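Local coordinates for translation initiation factor eIF2B, subunit delta (Archaeoglobus fulgidus, PDB 1T5O), which probably catalyses the interconversion of methylthioribose-1-phosphate and methylthioribulose-1-phosphate, an isomerase step of methionine biosynthesis, at residues A[17-21]-A[196-200]; A[51-56]-A[122-126]; A[129-134]-A[161-166]; A[286-290]-A[300-306]. One frame throughout, in Å; residues are numbered along the deposited sequence.

Contact 1 of 4, residues A[17-21]-A[196-200]; sequences QTKLP and RLTCW
Leu20 lays its CD1 methyl over one face of the Trp200 indole, a CH-pi contact in which CD1 stands 3.9 Å from the centroid of the Trp200 five-membered ring and 11° off the ring normal. CG of Trp200, anti to the backbone N (chi1 -174°), carries the indole across to the 17-21 loop. The other Leu20 methyl, CD2, meets CD2 of Leu197 at 3.9 Å, the two side chains crossing at about a right angle. Pro21, joined to Leu20 by a cis peptide bond, sets its CB 3.4 Å from the carbonyl O of Arg196, a buried oxygen for which the model offers no hydrogen-bond partner.

Polar contacts flank this apolar patch. NH1 of Arg196 reaches O of Leu20 at 2.8 Å, but the N-H is bent to 125° and the bond is weak; a second weak bond from the same NH1 runs to O of Gln17 at 3.4 Å. Both oxygens lie at the edge of the guanidinium, near its plane. On the indole edge, NE1 of Trp200 donates to a water at 2.9 Å, and that water is weakly linked to O of Pro21. A leucine in place of Trp200 would probably leave Leu20 CD1 without its flat seat and the water without its N-H donor.

The contact ties the loop between strands 12-15 and 26-29 to helix 193-204 of the Rossmann-like domain. It borders the predicted substrate site: OE1 of Gln17 hydrogen-bonds Arg45, and Gln193 opens the helix.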
loop_
_atom_site.group_PDB
_atom_site.type_symbol
_atom_site.label_atom_id
_atom_site.label_comp_id
_atom_site.label_asym_id
_atom_site.label_seq_id
_atom_site.Cartn_x
_atom_site.Cartn_y
_atom_site.Cartn_z
ATOM N N GLN A 17 -21.384 -2.904 -6.732
ATOM C CA GLN A 17 -20.038 -3.099 -6.207
ATOM C C GLN A 17 -19.668 -2.231 -5.012
ATOM O O GLN A 17 -18.840 -2.620 -4.204
ATOM C CB GLN A 17 -19.009 -2.962 -7.342
ATOM C CG GLN A 17 -18.997 -4.185 -8.254
ATOM C CD GLN A 17 -18.032 -4.057 -9.419
ATOM O OE1 GLN A 17 -16.844 -3.806 -9.224
ATOM N NE2 GLN A 17 -18.538 -4.235 -10.638
ATOM N N THR A 18 -20.294 -1.074 -4.873
ATOM C CA THR A 18 -20.000 -0.219 -3.730
ATOM C C THR A 18 -20.405 -0.906 -2.415
ATOM O O THR A 18 -19.971 -0.496 -1.344
ATOM C CB THR A 18 -20.749 1.127 -3.823
ATOM O OG1 THR A 18 -22.128 0.926 -3.488
ATOM C CG2 THR A 18 -20.650 1.693 -5.239
ATOM N N LYS A 19 -21.217 -1.958 -2.506
ATOM C CA LYS A 19 -21.689 -2.692 -1.328
ATOM C C LYS A 19 -20.757 -3.820 -0.920
ATOM O O LYS A 19 -20.846 -4.362 0.192
ATOM C CB LYS A 19 -23.072 -3.278 -1.613
ATOM C CG LYS A 19 -24.172 -2.756 -0.724
ATOM C CD LYS A 19 -24.435 -1.292 -0.994
ATOM C CE LYS A 19 -25.513 -0.762 -0.061
ATOM N NZ LYS A 19 -26.754 -0.373 -0.800
ATOM N N LEU A 20 -19.880 -4.198 -1.838
ATOM C CA LEU A 20 -18.914 -5.265 -1.590
ATOM C C LEU A 20 -17.837 -4.738 -0.659
ATOM O O LEU A 20 -17.567 -3.545 -0.651
ATOM C CB LEU A 20 -18.270 -5.690 -2.917
ATOM C CG LEU A 20 -18.772 -6.911 -3.709
ATOM C CD1 LEU A 20 -20.074 -7.441 -3.182
ATOM C CD2 LEU A 20 -18.842 -6.540 -5.193
ATOM N N PRO A 21 -17.182 -5.624 0.111
ATOM C CA PRO A 21 -17.385 -7.078 0.167
ATOM C C PRO A 21 -18.447 -7.562 1.173
ATOM O O PRO A 21 -18.792 -8.747 1.204
ATOM C CB PRO A 21 -15.985 -7.599 0.520
ATOM C CG PRO A 21 -15.450 -6.524 1.419
ATOM C CD PRO A 21 -15.878 -5.255 0.701
ATOM N N ARG A 196 -11.325 -5.612 -1.579
ATOM C CA ARG A 196 -12.765 -5.455 -1.679
ATOM C C ARG A 196 -13.443 -6.305 -2.754
ATOM O O ARG A 196 -14.446 -6.959 -2.498
ATOM C CB ARG A 196 -13.116 -3.988 -1.952
ATOM C CG ARG A 196 -12.786 -3.056 -0.813
ATOM C CD ARG A 196 -13.745 -1.886 -0.794
ATOM N NE ARG A 196 -13.887 -1.389 -2.131
ATOM C CZ ARG A 196 -15.025 -1.308 -2.812
ATOM N NH1 ARG A 196 -16.195 -1.675 -2.289
ATOM N NH2 ARG A 196 -14.962 -0.917 -4.063
ATOM N N LEU A 197 -12.867 -6.309 -3.945
ATOM C CA LEU A 197 -13.462 -6.994 -5.078
ATOM C C LEU A 197 -12.844 -8.337 -5.458
ATOM O O LEU A 197 -13.548 -9.331 -5.569
ATOM C CB LEU A 197 -13.452 -6.028 -6.272
ATOM C CG LEU A 197 -13.987 -4.612 -5.934
ATOM C CD1 LEU A 197 -13.966 -3.684 -7.166
ATOM C CD2 LEU A 197 -15.434 -4.709 -5.419
ATOM N N THR A 198 -11.530 -8.376 -5.643
ATOM C CA THR A 198 -10.903 -9.622 -6.043
ATOM C C THR A 198 -11.062 -10.732 -5.016
ATOM O O THR A 198 -11.382 -11.870 -5.379
ATOM C CB THR A 198 -9.415 -9.394 -6.351
ATOM O OG1 THR A 198 -9.332 -8.596 -7.529
ATOM C CG2 THR A 198 -8.681 -10.699 -6.560
ATOM N N CYS A 199 -10.841 -10.421 -3.742
ATOM C CA CYS A 199 -10.981 -11.453 -2.736
ATOM C C CYS A 199 -12.444 -11.944 -2.671
ATOM O O CYS A 199 -12.698 -13.122 -2.439
ATOM C CB CYS A 199 -10.506 -10.954 -1.368
ATOM S SG CYS A 199 -8.681 -10.761 -1.213
ATOM N N TRP A 200 -13.387 -11.030 -2.866
ATOM C CA TRP A 200 -14.796 -11.383 -2.837
ATOM C C TRP A 200 -15.173 -12.349 -3.962
ATOM O O TRP A 200 -15.683 -13.455 -3.713
ATOM C CB TRP A 200 -15.671 -10.129 -2.937
ATOM C CG TRP A 200 -17.141 -10.458 -2.760
ATOM C CD1 TRP A 200 -17.819 -10.605 -1.567
ATOM C CD2 TRP A 200 -18.073 -10.825 -3.797
ATOM N NE1 TRP A 200 -19.100 -11.048 -1.813
ATOM C CE2 TRP A 200 -19.280 -11.192 -3.166
ATOM C CE3 TRP A 200 -17.992 -10.883 -5.200
ATOM C CZ2 TRP A 200 -20.411 -11.617 -3.886
ATOM C CZ3 TRP A 200 -19.123 -11.309 -5.923
ATOM C CH2 TRP A 200 -20.314 -11.670 -5.257
HETATM O O HOH W 1 -21.134 -10.998 0.311
#

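Contact 2 of 4, residues A[51-56]-A[122-126]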
loop_
_atom_site.group_PDB
_atom_site.type_symbol
_atom_site.label_atom_id
_atom_site.label_comp_id
_atom_site.label_asym_id
_atom_site.label_seq_id
_atom_site.Cartn_x
_atom_site.Cartn_y
_atom_site.Cartn_z
ATOM N N GLU A 51 -19.016 -0.853 -21.241
ATOM C CA GLU A 51 -19.472 -0.901 -22.616
ATOM C C GLU A 51 -20.901 -1.418 -22.583
ATOM O O GLU A 51 -21.786 -0.879 -23.245
ATOM C CB GLU A 51 -18.620 -1.845 -23.469
ATOM C CG GLU A 51 -19.005 -1.768 -24.944
ATOM C CD GLU A 51 -18.455 -2.913 -25.753
ATOM O OE1 GLU A 51 -17.882 -3.835 -25.149
ATOM O OE2 GLU A 51 -18.608 -2.906 -26.990
ATOM N N ALA A 52 -21.108 -2.477 -21.804
ATOM C CA ALA A 52 -22.429 -3.065 -21.667
ATOM C C ALA A 52 -23.374 -2.048 -21.012
ATOM O O ALA A 52 -24.567 -1.997 -21.335
ATOM C CB ALA A 52 -22.340 -4.364 -20.834
ATOM N N ALA A 53 -22.846 -1.231 -20.101
ATOM C CA ALA A 53 -23.670 -0.210 -19.454
ATOM C C ALA A 53 -24.140 0.803 -20.505
ATOM O O ALA A 53 -25.310 1.208 -20.525
ATOM C CB ALA A 53 -22.881 0.507 -18.358
ATOM N N GLY A 54 -23.217 1.217 -21.373
ATOM C CA GLY A 54 -23.557 2.155 -22.426
ATOM C C GLY A 54 -24.660 1.623 -23.330
ATOM O O GLY A 54 -25.617 2.338 -23.624
ATOM N N ALA A 55 -24.529 0.370 -23.766
ATOM C CA ALA A 55 -25.521 -0.260 -24.646
ATOM C C ALA A 55 -26.861 -0.499 -23.961
ATOM O O ALA A 55 -27.908 -0.219 -24.534
ATOM C CB ALA A 55 -24.980 -1.581 -25.199
ATOM N N TYR A 56 -26.839 -1.038 -22.746
ATOM C CA TYR A 56 -28.097 -1.275 -22.043
ATOM C C TYR A 56 -28.727 0.075 -21.740
ATOM O O TYR A 56 -29.948 0.178 -21.607
ATOM C CB TYR A 56 -27.874 -2.037 -20.736
ATOM C CG TYR A 56 -27.617 -3.517 -20.924
ATOM C CD1 TYR A 56 -28.478 -4.306 -21.693
ATOM C CD2 TYR A 56 -26.550 -4.139 -20.289
ATOM C CE1 TYR A 56 -28.276 -5.690 -21.815
ATOM C CE2 TYR A 56 -26.338 -5.511 -20.396
ATOM C CZ TYR A 56 -27.196 -6.280 -21.154
ATOM O OH TYR A 56 -26.976 -7.635 -21.249
ATOM N N ALA A 122 -27.411 -4.526 -27.373
ATOM C CA ALA A 122 -26.815 -4.499 -26.042
ATOM C C ALA A 122 -26.569 -5.918 -25.528
ATOM O O ALA A 122 -25.509 -6.207 -24.963
ATOM C CB ALA A 122 -27.727 -3.723 -25.065
ATOM N N GLU A 123 -27.539 -6.812 -25.719
ATOM C CA GLU A 123 -27.370 -8.191 -25.255
ATOM C C GLU A 123 -26.284 -8.921 -26.033
ATOM O O GLU A 123 -25.569 -9.755 -25.478
ATOM C CB GLU A 123 -28.685 -8.963 -25.350
ATOM C CG GLU A 123 -29.755 -8.366 -24.473
ATOM C CD GLU A 123 -30.889 -9.322 -24.195
ATOM O OE1 GLU A 123 -31.593 -9.711 -25.150
ATOM O OE2 GLU A 123 -31.070 -9.684 -23.012
ATOM N N LYS A 124 -26.159 -8.601 -27.314
ATOM C CA LYS A 124 -25.144 -9.219 -28.155
ATOM C C LYS A 124 -23.747 -8.763 -27.712
ATOM O O LYS A 124 -22.820 -9.568 -27.634
ATOM C CB LYS A 124 -25.376 -8.837 -29.620
ATOM C CG LYS A 124 -24.271 -9.272 -30.591
ATOM C CD LYS A 124 -24.474 -8.564 -31.928
ATOM C CE LYS A 124 -23.435 -8.947 -32.983
ATOM N NZ LYS A 124 -23.624 -8.070 -34.190
ATOM N N LEU A 125 -23.604 -7.476 -27.419
ATOM C CA LEU A 125 -22.327 -6.947 -26.986
ATOM C C LEU A 125 -21.899 -7.561 -25.656
ATOM O O LEU A 125 -20.720 -7.853 -25.465
ATOM C CB LEU A 125 -22.375 -5.423 -26.851
ATOM C CG LEU A 125 -22.583 -4.618 -28.138
ATOM C CD1 LEU A 125 -22.633 -3.131 -27.795
ATOM C CD2 LEU A 125 -21.456 -4.900 -29.130
ATOM N N ALA A 126 -22.850 -7.762 -24.743
ATOM C CA ALA A 126 -22.525 -8.346 -23.438
ATOM C C ALA A 126 -22.119 -9.814 -23.607
ATOM O O ALA A 126 -21.184 -10.282 -22.971
ATOM C CB ALA A 126 -23.718 -8.233 -22.478
HETATM O O HOH W 2 -18.624 -6.558 -25.892
HETATM O O HOH W 3 -28.780 -10.194 -20.608
#
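Tyr56 swings its ring alongside Ala122 because its CG is anti to the carbonyl carbon (chi1 -77°), while Glu51, with CG anti to the backbone N (chi1 -173°) and the chain extended beyond it, stretches toward Leu125. The two helices that carry them, 47-61 and 111-141, form an antiparallel pair in the helical part of the chain; the short segments run at 169° to each other, with axes 8.8 Å apart at closest approach.

Small alanine side chains at the interface are consistent with that spacing. CB of Ala55 and CB of Ala122 are only 3.5 Å apart, closer than two methyls normally pack, and Ala55 CB also meets Leu125 CD1 at 3.8 Å. One turn along, CB of Ala52 and CB of Ala126 come within 4.4 Å, a looser approach. CD1 of Tyr56 lies 3.5 Å from CB of Ala122, OH of Tyr56 lies 3.5 Å from CB of Ala126, and CG of Glu123 comes to the ring edge near its plane. A water bridges the phenol to OE2 of Glu123, its Glu123 leg weak. A serine in place of Tyr56 would probably open a gap beside Ala122 and Ala126 and deprive that water of one partner.

Trp8 of strand 6-8 packs on Tyr56 and Glu123, while Ala101 of helix 92-105 touches Ala55. The carboxylate of Glu51 has Arg100 and Arg132 as long, weak ion-pair partners, which would be expected to favour its charged form. A water donates to OE1 of Glu51 at 2.9 Å; its approach to O of Leu125, at 2.5 Å, is doubtfully short.

Contact 3 of 4, residues A[129-134]-A[161-166]; sequences DVERNR and TVDWGT
Trp164 receives CG of Arg134 over one face of its indole, a CH-pi contact with CG 4.2 Å from the centroid of the Trp164 five-membered ring. The guanidinium of Arg134 does not stack on that ring: its plane is turned 82° from the indole, and one of its faces instead lies against CG1 of Val130, one turn earlier on the helix. At the edge of the same ring, NE1 of Trp164 hydrogen-bonds Ser173.

The amide of Asn133 works through its plane. Its ND2 donates to O of Asp163 at 3.1 Å, the acceptor lying 15° out of the amide plane and approached nearly along the carbonyl direction. N of Gly165 also donates to this oxygen, closing a classic gamma turn centred on Trp164. The positive phi of Gly165 would jam a side chain against the preceding carbonyl.

Asp129, its CG anti to the backbone N, carries OD1 to N of Val162, which donates at 2.9 Å with an N-H...O angle of 172°. OD2 forms a salt bridge with NH1 of Arg132, and that second grip probably steadies the carboxylate. To one side of these bonds CG2 of Val130 packs on CG1 of Val162 at 3.6 Å.

Side-chain groups of helix 111-141 thus hold an irregular loop by its backbone. The loop follows strand 149-152 and leads into helix 167-176, a strand-to-helix connection of the Rossmann-like domain, near Gly46, predicted to bind substrate.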
loop_
_atom_site.group_PDB
_atom_site.type_symbol
_atom_site.label_atom_id
_atom_site.label_comp_id
_atom_site.label_asym_id
_atom_site.label_seq_id
_atom_site.Cartn_x
_atom_site.Cartn_y
_atom_site.Cartn_z
ATOM N N ASP A 129 -18.650 -10.128 -24.929
ATOM C CA ASP A 129 -17.608 -9.916 -23.926
ATOM C C ASP A 129 -17.381 -11.215 -23.151
ATOM O O ASP A 129 -16.243 -11.605 -22.849
ATOM C CB ASP A 129 -17.978 -8.820 -22.933
ATOM C CG ASP A 129 -16.898 -8.641 -21.869
ATOM O OD1 ASP A 129 -17.216 -8.711 -20.649
ATOM O OD2 ASP A 129 -15.717 -8.444 -22.269
ATOM N N VAL A 130 -18.467 -11.895 -22.809
ATOM C CA VAL A 130 -18.308 -13.141 -22.058
ATOM C C VAL A 130 -17.526 -14.156 -22.900
ATOM O O VAL A 130 -16.588 -14.796 -22.407
ATOM C CB VAL A 130 -19.677 -13.737 -21.654
ATOM C CG1 VAL A 130 -19.478 -14.992 -20.808
ATOM C CG2 VAL A 130 -20.479 -12.693 -20.861
ATOM N N GLU A 131 -17.899 -14.286 -24.169
ATOM C CA GLU A 131 -17.231 -15.235 -25.059
ATOM C C GLU A 131 -15.747 -14.898 -25.226
ATOM O O GLU A 131 -14.905 -15.791 -25.194
ATOM C CB GLU A 131 -17.966 -15.312 -26.423
ATOM C CG GLU A 131 -18.101 -14.025 -27.217
ATOM C CD GLU A 131 -19.058 -14.155 -28.439
ATOM O OE1 GLU A 131 -18.752 -13.566 -29.520
ATOM O OE2 GLU A 131 -20.110 -14.835 -28.307
ATOM N N ARG A 132 -15.436 -13.610 -25.387
ATOM C CA ARG A 132 -14.050 -13.130 -25.502
ATOM C C ARG A 132 -13.191 -13.514 -24.279
ATOM O O ARG A 132 -12.039 -13.921 -24.416
ATOM C CB ARG A 132 -14.012 -11.594 -25.612
ATOM C CG ARG A 132 -13.942 -11.075 -27.025
ATOM C CD ARG A 132 -13.679 -9.555 -27.114
ATOM N NE ARG A 132 -14.867 -8.737 -26.849
ATOM C CZ ARG A 132 -15.115 -8.136 -25.687
ATOM N NH1 ARG A 132 -14.256 -8.254 -24.670
ATOM N NH2 ARG A 132 -16.222 -7.416 -25.532
ATOM N N ASN A 133 -13.757 -13.350 -23.093
ATOM C CA ASN A 133 -13.044 -13.658 -21.848
ATOM C C ASN A 133 -12.814 -15.144 -21.674
ATOM O O ASN A 133 -11.756 -15.543 -21.208
ATOM C CB ASN A 133 -13.804 -13.093 -20.640
ATOM C CG ASN A 133 -13.769 -11.586 -20.616
ATOM O OD1 ASN A 133 -12.852 -10.994 -21.171
ATOM N ND2 ASN A 133 -14.759 -10.952 -19.980
ATOM N N ARG A 134 -13.801 -15.967 -22.047
ATOM C CA ARG A 134 -13.648 -17.426 -21.956
ATOM C C ARG A 134 -12.591 -17.906 -22.965
ATOM O O ARG A 134 -11.789 -18.798 -22.676
ATOM C CB ARG A 134 -14.968 -18.157 -22.266
ATOM C CG ARG A 134 -16.086 -18.039 -21.225
ATOM C CD ARG A 134 -17.131 -19.084 -21.606
ATOM N NE ARG A 134 -18.490 -18.846 -21.139
ATOM C CZ ARG A 134 -19.548 -18.853 -21.948
ATOM N NH1 ARG A 134 -19.391 -19.079 -23.245
ATOM N NH2 ARG A 134 -20.757 -18.629 -21.468
ATOM N N THR A 161 -15.829 -7.139 -15.789
ATOM C CA THR A 161 -16.288 -7.475 -17.121
ATOM C C THR A 161 -17.743 -7.876 -16.958
ATOM O O THR A 161 -18.296 -7.701 -15.871
ATOM C CB THR A 161 -15.451 -8.625 -17.713
ATOM O OG1 THR A 161 -15.510 -9.764 -16.847
ATOM C CG2 THR A 161 -14.003 -8.193 -17.861
ATOM N N VAL A 162 -18.374 -8.389 -18.010
ATOM C CA VAL A 162 -19.770 -8.835 -17.892
ATOM C C VAL A 162 -19.738 -10.136 -17.093
ATOM O O VAL A 162 -20.577 -10.364 -16.202
ATOM C CB VAL A 162 -20.420 -9.073 -19.275
ATOM C CG1 VAL A 162 -21.755 -9.770 -19.108
ATOM C CG2 VAL A 162 -20.632 -7.735 -19.989
ATOM N N ASP A 163 -18.755 -10.980 -17.410
ATOM C CA ASP A 163 -18.551 -12.236 -16.700
ATOM C C ASP A 163 -17.174 -12.873 -17.021
ATOM O O ASP A 163 -16.514 -12.514 -18.003
ATOM C CB ASP A 163 -19.686 -13.222 -17.035
ATOM C CG ASP A 163 -19.914 -14.265 -15.934
ATOM O OD1 ASP A 163 -19.307 -14.146 -14.846
ATOM O OD2 ASP A 163 -20.722 -15.203 -16.158
ATOM N N TRP A 164 -16.771 -13.815 -16.171
ATOM C CA TRP A 164 -15.529 -14.590 -16.293
ATOM C C TRP A 164 -14.248 -13.848 -15.925
ATOM O O TRP A 164 -13.440 -14.346 -15.134
ATOM C CB TRP A 164 -15.391 -15.172 -17.706
ATOM C CG TRP A 164 -14.536 -16.421 -17.722
ATOM C CD1 TRP A 164 -13.266 -16.553 -18.227
ATOM C CD2 TRP A 164 -14.901 -17.716 -17.210
ATOM N NE1 TRP A 164 -12.826 -17.848 -18.062
ATOM C CE2 TRP A 164 -13.814 -18.579 -17.442
ATOM C CE3 TRP A 164 -16.054 -18.226 -16.581
ATOM C CZ2 TRP A 164 -13.841 -19.932 -17.068
ATOM C CZ3 TRP A 164 -16.080 -19.570 -16.207
ATOM C CH2 TRP A 164 -14.978 -20.406 -16.455
ATOM N N GLY A 165 -14.074 -12.669 -16.512
ATOM C CA GLY A 165 -12.908 -11.851 -16.242
ATOM C C GLY A 165 -11.761 -12.002 -17.232
ATOM O O GLY A 165 -11.775 -12.881 -18.086
ATOM N N THR A 166 -10.754 -11.142 -17.121
ATOM C CA THR A 166 -9.599 -11.261 -18.011
ATOM C C THR A 166 -8.503 -12.028 -17.257
ATOM O O THR A 166 -8.372 -13.226 -17.447
ATOM C CB THR A 166 -9.101 -9.880 -18.451
ATOM O OG1 THR A 166 -8.878 -9.067 -17.291
ATOM C CG2 THR A 166 -10.144 -9.213 -19.335
HETATM O O HOH W 4 -9.626 -14.717 -19.423
#

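Contact 4 of 4, residues A[286-290]-A[300-306]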
loop_
_atom_site.group_PDB
_atom_site.type_symbol
_atom_site.label_atom_id
_atom_site.label_comp_id
_atom_site.label_asym_id
_atom_site.label_seq_id
_atom_site.Cartn_x
_atom_site.Cartn_y
_atom_site.Cartn_z
ATOM N N ARG A 286 -7.054 13.590 -4.019
ATOM C CA ARG A 286 -6.100 13.505 -2.924
ATOM C C ARG A 286 -6.712 12.919 -1.644
ATOM O O ARG A 286 -5.991 12.376 -0.794
ATOM C CB ARG A 286 -5.496 14.892 -2.643
ATOM C CG ARG A 286 -6.506 15.975 -2.240
ATOM C CD ARG A 286 -5.822 17.321 -2.069
ATOM N NE ARG A 286 -4.894 17.361 -0.935
ATOM C CZ ARG A 286 -5.259 17.591 0.325
ATOM N NH1 ARG A 286 -6.536 17.802 0.623
ATOM N NH2 ARG A 286 -4.343 17.646 1.283
ATOM N N GLU A 287 -8.030 12.980 -1.501
ATOM C CA GLU A 287 -8.611 12.467 -0.256
ATOM C C GLU A 287 -8.516 10.948 -0.118
ATOM O O GLU A 287 -8.660 10.419 0.977
ATOM C CB GLU A 287 -10.065 12.930 -0.077
ATOM C CG GLU A 287 -11.137 12.148 -0.823
ATOM C CD GLU A 287 -12.504 12.248 -0.129
ATOM O OE1 GLU A 287 -13.540 12.381 -0.835
ATOM O OE2 GLU A 287 -12.546 12.184 1.127
ATOM N N GLU A 288 -8.254 10.256 -1.226
ATOM C CA GLU A 288 -8.127 8.809 -1.205
ATOM C C GLU A 288 -6.922 8.382 -0.370
ATOM O O GLU A 288 -6.820 7.217 0.010
ATOM C CB GLU A 288 -8.003 8.262 -2.649
ATOM C CG GLU A 288 -9.253 8.496 -3.505
ATOM C CD GLU A 288 -9.123 7.959 -4.933
ATOM O OE1 GLU A 288 -8.009 7.545 -5.353
ATOM O OE2 GLU A 288 -10.151 7.948 -5.640
ATOM N N LEU A 289 -6.008 9.313 -0.092
ATOM C CA LEU A 289 -4.825 9.009 0.735
ATOM C C LEU A 289 -4.908 9.619 2.140
ATOM O O LEU A 289 -4.099 9.304 3.011
ATOM C CB LEU A 289 -3.554 9.571 0.098
ATOM C CG LEU A 289 -2.795 8.865 -1.037
ATOM C CD1 LEU A 289 -2.051 7.682 -0.485
ATOM C CD2 LEU A 289 -3.748 8.457 -2.125
ATOM N N ILE A 290 -5.881 10.500 2.346
ATOM C CA ILE A 290 -6.013 11.233 3.601
ATOM C C ILE A 290 -6.997 10.608 4.591
ATOM O O ILE A 290 -6.834 10.716 5.798
ATOM C CB ILE A 290 -6.387 12.732 3.279
ATOM C CG1 ILE A 290 -5.200 13.385 2.549
ATOM C CG2 ILE A 290 -6.696 13.528 4.568
ATOM C CD1 ILE A 290 -5.452 14.797 2.031
ATOM N N LEU A 300 -4.456 16.655 7.219
ATOM C CA LEU A 300 -5.435 17.154 6.247
ATOM C C LEU A 300 -4.876 17.917 5.063
ATOM O O LEU A 300 -5.396 17.788 3.959
ATOM C CB LEU A 300 -6.482 18.033 6.939
ATOM C CG LEU A 300 -7.311 17.354 8.023
ATOM C CD1 LEU A 300 -8.260 18.393 8.648
ATOM C CD2 LEU A 300 -8.096 16.192 7.417
ATOM N N ASN A 301 -3.830 18.702 5.283
ATOM C CA ASN A 301 -3.250 19.506 4.210
ATOM C C ASN A 301 -1.985 18.949 3.598
ATOM O O ASN A 301 -1.244 19.667 2.941
ATOM C CB ASN A 301 -2.966 20.916 4.715
ATOM C CG ASN A 301 -4.208 21.599 5.219
ATOM O OD1 ASN A 301 -5.316 21.355 4.722
ATOM N ND2 ASN A 301 -4.039 22.477 6.203
ATOM N N VAL A 302 -1.733 17.666 3.791
ATOM C CA VAL A 302 -0.531 17.082 3.221
ATOM C C VAL A 302 -0.649 17.063 1.693
ATOM O O VAL A 302 -1.739 16.893 1.141
ATOM C CB VAL A 302 -0.315 15.625 3.734
ATOM C CG1 VAL A 302 -1.360 14.688 3.114
ATOM C CG2 VAL A 302 1.110 15.165 3.429
ATOM N N LYS A 303 0.476 17.289 1.026
ATOM C CA LYS A 303 0.555 17.230 -0.427
ATOM C C LYS A 303 0.514 15.744 -0.813
ATOM O O LYS A 303 1.215 14.920 -0.225
ATOM C CB LYS A 303 1.868 17.838 -0.903
ATOM C CG LYS A 303 2.020 17.807 -2.409
ATOM C CD LYS A 303 3.211 18.630 -2.852
ATOM C CE LYS A 303 3.109 18.929 -4.335
ATOM N NZ LYS A 303 2.893 17.686 -5.104
ATOM N N VAL A 304 -0.284 15.420 -1.817
ATOM C CA VAL A 304 -0.464 14.042 -2.277
ATOM C C VAL A 304 -0.164 13.883 -3.783
ATOM O O VAL A 304 -0.515 14.742 -4.587
ATOM C CB VAL A 304 -1.929 13.615 -2.009
ATOM C CG1 VAL A 304 -2.231 12.242 -2.573
ATOM C CG2 VAL A 304 -2.207 13.656 -0.535
ATOM N N TYR A 305 0.538 12.817 -4.149
ATOM C CA TYR A 305 0.782 12.497 -5.555
ATOM C C TYR A 305 0.004 11.194 -5.679
ATOM O O TYR A 305 0.346 10.185 -5.025
ATOM C CB TYR A 305 2.271 12.289 -5.831
ATOM C CG TYR A 305 2.538 11.824 -7.237
ATOM C CD1 TYR A 305 2.032 12.530 -8.339
ATOM C CD2 TYR A 305 3.255 10.655 -7.475
ATOM C CE1 TYR A 305 2.233 12.065 -9.656
ATOM C CE2 TYR A 305 3.460 10.186 -8.777
ATOM C CZ TYR A 305 2.948 10.892 -9.846
ATOM O OH TYR A 305 3.132 10.403 -11.097
ATOM N N ASN A 306 -1.057 11.200 -6.484
ATOM C CA ASN A 306 -1.937 10.029 -6.612
ATOM C C ASN A 306 -2.257 9.645 -8.068
ATOM O O ASN A 306 -3.410 9.691 -8.486
ATOM C CB ASN A 306 -3.242 10.332 -5.812
ATOM C CG ASN A 306 -4.176 9.126 -5.658
ATOM O OD1 ASN A 306 -3.765 7.971 -5.751
ATOM N ND2 ASN A 306 -5.457 9.406 -5.399
HETATM O O HOH W 5 -2.182 17.589 -2.686
HETATM O O HOH W 6 -8.297 17.048 3.438
#
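A short, weakly bonded strand, about 303-304, belongs to a peripheral lobe at the subunit interface, and a loosely bonded helical turn, about 287-290, packs against the segment that contains it. Arg286 joins the two segments by its guanidinium: NH2 donates to O of Val302 at 2.7 Å and to O of Leu300 at 2.9 Å. Both acceptors sit at the guanidinium edge within 10° of its plane, and the bonds are fairly straight. The chain gets there by placing CG between the backbone N and the carbonyl carbon (chi1 60°) and bending again at chi3. NE of Arg286 shares a water with N of Val304, so three backbone polar groups of the segment are served from this one side chain.

Lys303 and Val304 add to a parallel sheet with a strand of the second subunit, carrying it over the dimer interface, and Thr213 of that subunit packs on Leu289. Behind the strand, CG1 of Val304 meets CG of Leu289 at 3.8 Å and CB of Val304 lies 3.8 Å from CB of Arg286. The Ile290 and Val302 side chains run antiparallel past one another, with CG1 of Ile290 4.1 Å from CG1 of Val302.

At the far end, ND2 of Asn306 donates to OE1 of Glu288 at 3.2 Å. The bond leaves in the amide plane yet reaches the oxygen from above the carboxylate plane, the two planes standing 73° apart.

Overall arrangement
Contacts 2 and 3 are neighbours, with centres about 13 Å apart and helix 111-141 in common: Val162 of contact 3 packs on Ala52 and on the backbone of Ala126 of contact 2, joining the helical part of the chain to the loop after strand 149-152. Both are nested, one after the other, inside the long loop that contact 1 closes between 17-21 and 196-200. Contact 4 follows later in the chain, its centre about 24 Å from that of contact 1, about 36 Å from contact 2 and about 35 Å from contact 3. Contacts 1 and 4 both touch the second subunit, whereas 2 and 3 lie within one chain, so the set spans internal packing and dimer interface.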